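Local coordinates for protein AvmM (Streptomyces sp. NBRC 109436, PDB 7FE6) that probably catalyses macrocyclization by dehydration and Michael-type addition in the biosynthesis of alchivemycin A, which it also binds, at residues C111-P116 with V136-R141; G30-I35 with E39-S44. All coordinates share one frame; numbering follows the deposited sequence.

Interaction 1 of 2, residues C111-P116 with V136-R141; sequences CQLSGP and VTAHVR
L113 lays the methyl CD2 of its branched end against two small side chains of the facing strand, the CB of A138 and one methyl of V140. The closer approach is that of L113 CD2 to V140 CG2, 3.9 Å; L113 CD2 to A138 CB is looser at 4.3 Å. L113 and V140 cross at about a right angle, so they meet through one methyl each instead of lying along one another. With CG1 of V140 anti to the backbone N (chi1 -174°), the other methyl, CG2, is the one left to face the leucine. At 7.4 Å between L113 CA and A138 CA the strands are too far apart to pair as neighbours, and apolar side chains fill the space. Around this small buried patch L60, L62, L79 and Y81 add further cover. The polar groups flanking the leucine are bonded: S114 OG donates to Q112 OE1 at 2.7 Å, tilted 19° from the carbonyl plane, and S114 O accepts from Y81 OH of strand 77-83. Here strand 107-113, at the edge of one sheet, meets inner strand 135-144 of the other, the side-chain packing between facing sheets that fills the core of a beta sandwich.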
ATOM      1  N   CYS A 111     -20.380  -5.220   1.597  1.00 58.76           N
ATOM      2  CA  CYS A 111     -21.079  -4.296   0.712  1.00 57.49           C
ATOM      3  C   CYS A 111     -20.594  -4.415  -0.725  1.00 58.25           C
ATOM      4  O   CYS A 111     -19.385  -4.416  -0.987  1.00 56.15           O
ATOM      5  CB  CYS A 111     -20.904  -2.854   1.180  1.00 54.67           C
ATOM      6  SG  CYS A 111     -21.503  -2.595   2.808  1.00 62.16           S
ATOM      7  N   GLN A 112     -21.539  -4.453  -1.652  1.00 59.36           N
ATOM      8  CA  GLN A 112     -21.215  -4.485  -3.066  1.00 60.26           C
ATOM      9  C   GLN A 112     -21.043  -3.065  -3.601  1.00 56.95           C
ATOM     10  O   GLN A 112     -21.939  -2.229  -3.471  1.00 58.66           O
ATOM     11  CB  GLN A 112     -22.296  -5.238  -3.843  1.00 57.34           C
ATOM     12  CG  GLN A 112     -21.926  -5.523  -5.287  1.00 59.42           C
ATOM     13  CD  GLN A 112     -23.012  -6.288  -6.046  1.00 62.45           C
ATOM     14  OE1 GLN A 112     -23.085  -6.225  -7.273  1.00 62.23           O
ATOM     15  NE2 GLN A 112     -23.824  -7.054  -5.320  1.00 58.31           N
ATOM     16  N   LEU A 113     -19.895  -2.816  -4.229  1.00 57.39           N
ATOM     17  CA  LEU A 113     -19.579  -1.555  -4.901  1.00 57.33           C
ATOM     18  C   LEU A 113     -19.287  -1.798  -6.384  1.00 55.68           C
ATOM     19  O   LEU A 113     -18.247  -1.351  -6.889  1.00 52.39           O
ATOM     20  CB  LEU A 113     -18.359  -0.886  -4.238  1.00 52.46           C
ATOM     21  CG  LEU A 113     -18.571  -0.086  -2.948  1.00 53.65           C
ATOM     22  CD1 LEU A 113     -19.018  -0.988  -1.793  1.00 52.85           C
ATOM     23  CD2 LEU A 113     -17.281   0.629  -2.578  1.00 48.34           C
ATOM     24  N   SER A 114     -20.223  -2.444  -7.101  1.00 56.50           N
ATOM     25  CA  SER A 114     -19.999  -2.846  -8.481  1.00 55.83           C
ATOM     26  C   SER A 114     -20.595  -1.801  -9.417  1.00 56.31           C
ATOM     27  O   SER A 114     -21.219  -0.825  -8.992  1.00 53.24           O
ATOM     28  CB  SER A 114     -20.635  -4.207  -8.781  1.00 61.01           C
ATOM     29  OG  SER A 114     -22.076  -4.162  -8.732  1.00 58.61           O
ATOM     30  N   GLY A 115     -20.383  -2.002 -10.711  1.00 65.67           N
ATOM     31  CA  GLY A 115     -21.030  -1.184 -11.707  1.00 64.86           C
ATOM     32  C   GLY A 115     -20.096  -0.736 -12.808  1.00 68.52           C
ATOM     33  O   GLY A 115     -18.869  -0.862 -12.707  1.00 66.54           O
ATOM     34  N   PRO A 116     -20.673  -0.186 -13.880  1.00 60.63           N
ATOM     35  CA  PRO A 116     -19.858   0.307 -14.999  1.00 59.00           C
ATOM     36  C   PRO A 116     -18.906   1.408 -14.553  1.00 59.15           C
ATOM     37  O   PRO A 116     -19.197   2.184 -13.633  1.00 58.73           O
ATOM     38  CB  PRO A 116     -20.896   0.851 -15.984  1.00 56.67           C
ATOM     39  CG  PRO A 116     -22.202   0.264 -15.546  1.00 53.29           C
ATOM     40  CD  PRO A 116     -22.117  -0.001 -14.098  1.00 53.43           C
ATOM     41  N   VAL A 136      -9.746  -1.474 -12.058  1.00 47.10           N
ATOM     42  CA  VAL A 136     -11.001  -0.761 -11.815  1.00 48.42           C
ATOM     43  C   VAL A 136     -10.903  -0.096 -10.446  1.00 45.01           C
ATOM     44  O   VAL A 136     -10.490  -0.734  -9.474  1.00 43.57           O
ATOM     45  CB  VAL A 136     -12.226  -1.707 -11.870  1.00 49.91           C
ATOM     46  CG1 VAL A 136     -13.507  -0.991 -11.419  1.00 46.70           C
ATOM     47  CG2 VAL A 136     -12.402  -2.316 -13.269  1.00 49.52           C
ATOM     48  N   THR A 137     -11.311   1.166 -10.362  1.00 44.25           N
ATOM     49  CA  THR A 137     -11.213   1.935  -9.132  1.00 42.01           C
ATOM     50  C   THR A 137     -12.603   2.271  -8.623  1.00 44.95           C
ATOM     51  O   THR A 137     -13.487   2.643  -9.404  1.00 46.61           O
ATOM     52  CB  THR A 137     -10.451   3.257  -9.358  1.00 44.56           C
ATOM     53  OG1 THR A 137      -9.065   3.015  -9.632  1.00 45.22           O
ATOM     54  CG2 THR A 137     -10.593   4.210  -8.159  1.00 43.63           C
ATOM     55  N   ALA A 138     -12.777   2.184  -7.306  1.00 41.91           N
ATOM     56  CA  ALA A 138     -13.894   2.811  -6.626  1.00 42.50           C
ATOM     57  C   ALA A 138     -13.324   3.950  -5.803  1.00 44.43           C
ATOM     58  O   ALA A 138     -12.391   3.745  -5.014  1.00 46.42           O
ATOM     59  CB  ALA A 138     -14.654   1.816  -5.742  1.00 45.52           C
ATOM     60  N   HIS A 139     -13.838   5.152  -6.016  1.00 42.05           N
ATOM     61  CA  HIS A 139     -13.631   6.235  -5.066  1.00 44.68           C
ATOM     62  C   HIS A 139     -14.738   6.119  -4.015  1.00 48.63           C
ATOM     63  O   HIS A 139     -15.903   5.927  -4.367  1.00 48.64           O
ATOM     64  CB  HIS A 139     -13.682   7.584  -5.784  1.00 43.47           C
ATOM     65  CG  HIS A 139     -12.642   7.752  -6.849  1.00 47.17           C
ATOM     66  ND1 HIS A 139     -11.462   8.443  -6.639  1.00 44.54           N
ATOM     67  CD2 HIS A 139     -12.590   7.294  -8.128  1.00 44.60           C
ATOM     68  CE1 HIS A 139     -10.743   8.425  -7.751  1.00 44.82           C
ATOM     69  NE2 HIS A 139     -11.406   7.737  -8.670  1.00 42.64           N
ATOM     70  N   VAL A 140     -14.386   6.186  -2.733  1.00 44.17           N
ATOM     71  CA  VAL A 140     -15.332   5.811  -1.684  1.00 45.91           C
ATOM     72  C   VAL A 140     -15.424   6.919  -0.639  1.00 45.63           C
ATOM     73  O   VAL A 140     -14.402   7.351  -0.094  1.00 44.52           O
ATOM     74  CB  VAL A 140     -14.927   4.490  -1.003  1.00 45.00           C
ATOM     75  CG1 VAL A 140     -16.005   4.074  -0.040  1.00 48.10           C
ATOM     76  CG2 VAL A 140     -14.678   3.427  -1.998  1.00 43.39           C
ATOM     77  N   ARG A 141     -16.647   7.333  -0.312  1.00 44.87           N
ATOM     78  CA  ARG A 141     -16.894   8.284   0.761  1.00 44.20           C
ATOM     79  C   ARG A 141     -17.619   7.568   1.893  1.00 51.30           C
ATOM     80  O   ARG A 141     -18.704   6.989   1.689  1.00 50.64           O
ATOM     81  CB  ARG A 141     -17.692   9.485   0.266  1.00 42.93           C
ATOM     82  CG  ARG A 141     -16.900  10.448  -0.587  1.00 44.02           C
ATOM     83  CD  ARG A 141     -17.805  11.430  -1.337  1.00 42.89           C
ATOM     84  NE  ARG A 141     -17.034  12.348  -2.154  1.00 43.27           N
ATOM     85  CZ  ARG A 141     -17.517  13.061  -3.170  1.00 48.63           C
ATOM     86  NH1 ARG A 141     -18.795  12.964  -3.535  1.00 48.74           N
ATOM     87  NH2 ARG A 141     -16.700  13.858  -3.857  1.00 49.67           N
TER

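Interaction 2 of 2, residues G30-I35 with E39-S44; sequences GVPAVI and ETIEFS
G30 sets its carbonyl over the CB of F43 just where the chain leaves one sheet of the beta sandwich for the other: strand 24-29 pairs with 40-49 in the first sheet, whereas strand 34-35 joins the edge of the second. The two segments are thus the outward and returning arms of a sheet-to-sheet connection. At G30 they are still close, CA to CA 4.9 Å from F43, and the positive phi of 82° favours a glycine at this point of departure. V31 comes next, lying side by side with F43 and pointing the same way; its CG2 approaches F43 CG obliquely at 3.9 Å. F43 CG sits between its own backbone N and carbonyl carbon (chi1 61°), which swings the ring away from the outgoing arm beyond its first atoms, and F28 and V140 are its other neighbours. P32 then turns its ring toward I41, with P32 CD 3.6 Å from I41 CD1. A33 and V34 leave the contact and face the third subunit, where they pack on its F43 and E42, while E42 of this chain holds R188 of the second subunit in a salt bridge. I35 brings the first arm back into touch, crossing I41 at about a right angle with I35 CD1 3.7 Å from I41 CD1. That single methyl of I41 is met by the proline ring and, at roughly a right angle to it, by the end of I35, and so touches both parts of the outgoing arm. By I35 the arms have spread, its CA lying 7.4 Å from the CA of E39. The gap is spanned by the glutamate carboxylate, whose OE1 stands 4.4 Å from I35 C and accepts a hydrogen bond from the backbone N of T36.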
ATOM      1  N   GLY A  30      -5.191   6.296   0.775  1.00 38.60           N
ATOM      2  CA  GLY A  30      -5.776   7.367   1.550  1.00 36.04           C
ATOM      3  C   GLY A  30      -6.693   6.942   2.673  1.00 38.25           C
ATOM      4  O   GLY A  30      -7.425   7.785   3.200  1.00 38.69           O
ATOM      5  N   VAL A  31      -6.688   5.668   3.052  1.00 36.68           N
ATOM      6  CA  VAL A  31      -7.413   5.201   4.233  1.00 38.54           C
ATOM      7  C   VAL A  31      -6.698   5.686   5.494  1.00 39.24           C
ATOM      8  O   VAL A  31      -5.532   5.325   5.716  1.00 40.98           O
ATOM      9  CB  VAL A  31      -7.523   3.670   4.249  1.00 39.96           C
ATOM     10  CG1 VAL A  31      -8.413   3.214   5.425  1.00 39.78           C
ATOM     11  CG2 VAL A  31      -8.071   3.179   2.930  1.00 39.62           C
ATOM     12  N   PRO A  32      -7.340   6.464   6.359  1.00 40.41           N
ATOM     13  CA  PRO A  32      -6.678   6.871   7.594  1.00 39.97           C
ATOM     14  C   PRO A  32      -6.659   5.727   8.593  1.00 42.12           C
ATOM     15  O   PRO A  32      -7.532   4.859   8.599  1.00 40.59           O
ATOM     16  CB  PRO A  32      -7.543   8.036   8.089  1.00 40.49           C
ATOM     17  CG  PRO A  32      -8.891   7.786   7.528  1.00 39.91           C
ATOM     18  CD  PRO A  32      -8.705   7.012   6.250  1.00 43.08           C
ATOM     19  N   ALA A  33      -5.619   5.724   9.435  1.00 42.52           N
ATOM     20  CA  ALA A  33      -5.498   4.727  10.493  1.00 40.75           C
ATOM     21  C   ALA A  33      -6.422   5.024  11.675  1.00 45.73           C
ATOM     22  O   ALA A  33      -6.658   4.131  12.504  1.00 48.15           O
ATOM     23  CB  ALA A  33      -4.049   4.625  10.962  1.00 42.01           C
ATOM     24  N   VAL A  34      -6.905   6.264  11.805  1.00 42.06           N
ATOM     25  CA  VAL A  34      -7.929   6.614  12.781  1.00 47.06           C
ATOM     26  C   VAL A  34      -9.012   7.402  12.057  1.00 47.94           C
ATOM     27  O   VAL A  34      -8.714   8.369  11.339  1.00 47.45           O
ATOM     28  CB  VAL A  34      -7.377   7.417  13.981  1.00 48.63           C
ATOM     29  CG1 VAL A  34      -8.500   7.789  14.891  1.00 51.05           C
ATOM     30  CG2 VAL A  34      -6.325   6.605  14.768  1.00 47.04           C
ATOM     31  N   ILE A  35     -10.259   6.971  12.220  1.00 46.34           N
ATOM     32  CA  ILE A  35     -11.416   7.641  11.644  1.00 47.72           C
ATOM     33  C   ILE A  35     -12.213   8.287  12.770  1.00 53.24           C
ATOM     34  O   ILE A  35     -12.527   7.636  13.776  1.00 55.62           O
ATOM     35  CB  ILE A  35     -12.282   6.661  10.832  1.00 48.41           C
ATOM     36  CG1 ILE A  35     -11.548   6.251   9.537  1.00 46.06           C
ATOM     37  CG2 ILE A  35     -13.648   7.268  10.566  1.00 46.90           C
ATOM     38  CD1 ILE A  35     -12.164   5.119   8.768  1.00 41.23           C
ATOM     39  N   GLU A  39     -17.497  11.921  11.076  1.00 58.74           N
ATOM     40  CA  GLU A  39     -16.727  12.615  10.060  1.00 61.24           C
ATOM     41  C   GLU A  39     -16.737  11.814   8.765  1.00 57.81           C
ATOM     42  O   GLU A  39     -16.776  10.582   8.787  1.00 57.80           O
ATOM     43  CB  GLU A  39     -15.293  12.827  10.570  1.00 64.30           C
ATOM     44  CG  GLU A  39     -14.262  13.236   9.512  1.00 66.05           C
ATOM     45  CD  GLU A  39     -12.811  13.011   9.971  1.00 71.60           C
ATOM     46  OE1 GLU A  39     -12.398  11.836  10.232  1.00 63.05           O
ATOM     47  OE2 GLU A  39     -12.097  14.036  10.098  1.00 84.69           O
ATOM     48  N   THR A  40     -16.696  12.522   7.635  1.00 54.24           N
ATOM     49  CA  THR A  40     -16.656  11.885   6.317  1.00 51.17           C
ATOM     50  C   THR A  40     -15.227  11.850   5.779  1.00 52.05           C
ATOM     51  O   THR A  40     -14.551  12.880   5.708  1.00 50.30           O
ATOM     52  CB  THR A  40     -17.568  12.607   5.312  1.00 53.89           C
ATOM     53  OG1 THR A  40     -18.945  12.530   5.730  1.00 56.39           O
ATOM     54  CG2 THR A  40     -17.432  11.996   3.911  1.00 49.98           C
ATOM     55  N   ILE A  41     -14.778  10.667   5.389  1.00 48.12           N
ATOM     56  CA  ILE A  41     -13.503  10.510   4.718  1.00 44.55           C
ATOM     57  C   ILE A  41     -13.762  10.009   3.304  1.00 49.11           C
ATOM     58  O   ILE A  41     -14.762   9.332   3.025  1.00 47.55           O
ATOM     59  CB  ILE A  41     -12.578   9.538   5.470  1.00 45.56           C
ATOM     60  CG1 ILE A  41     -13.169   8.131   5.403  1.00 45.06           C
ATOM     61  CG2 ILE A  41     -12.355  10.029   6.923  1.00 44.30           C
ATOM     62  CD1 ILE A  41     -12.211   7.044   5.657  1.00 41.27           C
ATOM     63  N   GLU A  42     -12.840  10.343   2.408  1.00 46.51           N
ATOM     64  CA  GLU A  42     -12.814   9.801   1.061  1.00 42.32           C
ATOM     65  C   GLU A  42     -11.501   9.065   0.884  1.00 40.35           C
ATOM     66  O   GLU A  42     -10.448   9.593   1.232  1.00 43.13           O
ATOM     67  CB  GLU A  42     -12.937  10.905   0.011  1.00 44.57           C
ATOM     68  CG  GLU A  42     -12.923  10.393  -1.440  1.00 41.89           C
ATOM     69  CD  GLU A  42     -13.420  11.435  -2.448  1.00 47.12           C
ATOM     70  OE1 GLU A  42     -14.155  12.382  -2.041  1.00 41.21           O
ATOM     71  OE2 GLU A  42     -13.075  11.293  -3.661  1.00 47.51           O
ATOM     72  N   PHE A  43     -11.565   7.851   0.359  1.00 41.65           N
ATOM     73  CA  PHE A  43     -10.388   7.088  -0.032  1.00 41.73           C
ATOM     74  C   PHE A  43     -10.670   6.444  -1.386  1.00 40.56           C
ATOM     75  O   PHE A  43     -11.754   6.585  -1.955  1.00 39.72           O
ATOM     76  CB  PHE A  43      -9.991   6.035   1.016  1.00 39.10           C
ATOM     77  CG  PHE A  43     -11.047   4.990   1.267  1.00 43.12           C
ATOM     78  CD1 PHE A  43     -12.033   5.192   2.230  1.00 42.71           C
ATOM     79  CD2 PHE A  43     -11.081   3.815   0.519  1.00 42.95           C
ATOM     80  CE1 PHE A  43     -13.011   4.240   2.454  1.00 42.27           C
ATOM     81  CE2 PHE A  43     -12.046   2.859   0.751  1.00 43.59           C
ATOM     82  CZ  PHE A  43     -13.023   3.080   1.725  1.00 42.81           C
ATOM     83  N   SER A  44      -9.659   5.797  -1.943  1.00 37.33           N
ATOM     84  CA  SER A  44      -9.843   5.077  -3.178  1.00 40.67           C
ATOM     85  C   SER A  44      -9.358   3.652  -2.978  1.00 41.58           C
ATOM     86  O   SER A  44      -8.548   3.358  -2.098  1.00 38.99           O
ATOM     87  CB  SER A  44      -9.153   5.760  -4.381  1.00 40.99           C
ATOM     88  OG  SER A  44      -7.758   5.542  -4.432  1.00 44.01           O
TER

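How the interactions relate
Both contacts join the two sheets of the sandwich, but at different depths. Interaction 1, its centre about 7 Å from that of the chain, is buried at all three touching residues and joins strands distant in sequence through a few methyl groups. Interaction 2, centred about 14 Å out, is only partly buried; it is a local connection with a larger interface, mixing apolar contacts with a carboxylate. Segments 136-141 and 39-44 both touch the second subunit, and interaction 2 also meets the third. Strands 40-49 and 135-144 are antiparallel neighbours: V140 N probably bonds to F43 O at 2.8 Å, and R141 NE forms a salt bridge with E42 OE1. The alchivemycin A pocket residues R50, V133 and E134 lie just beyond these strands.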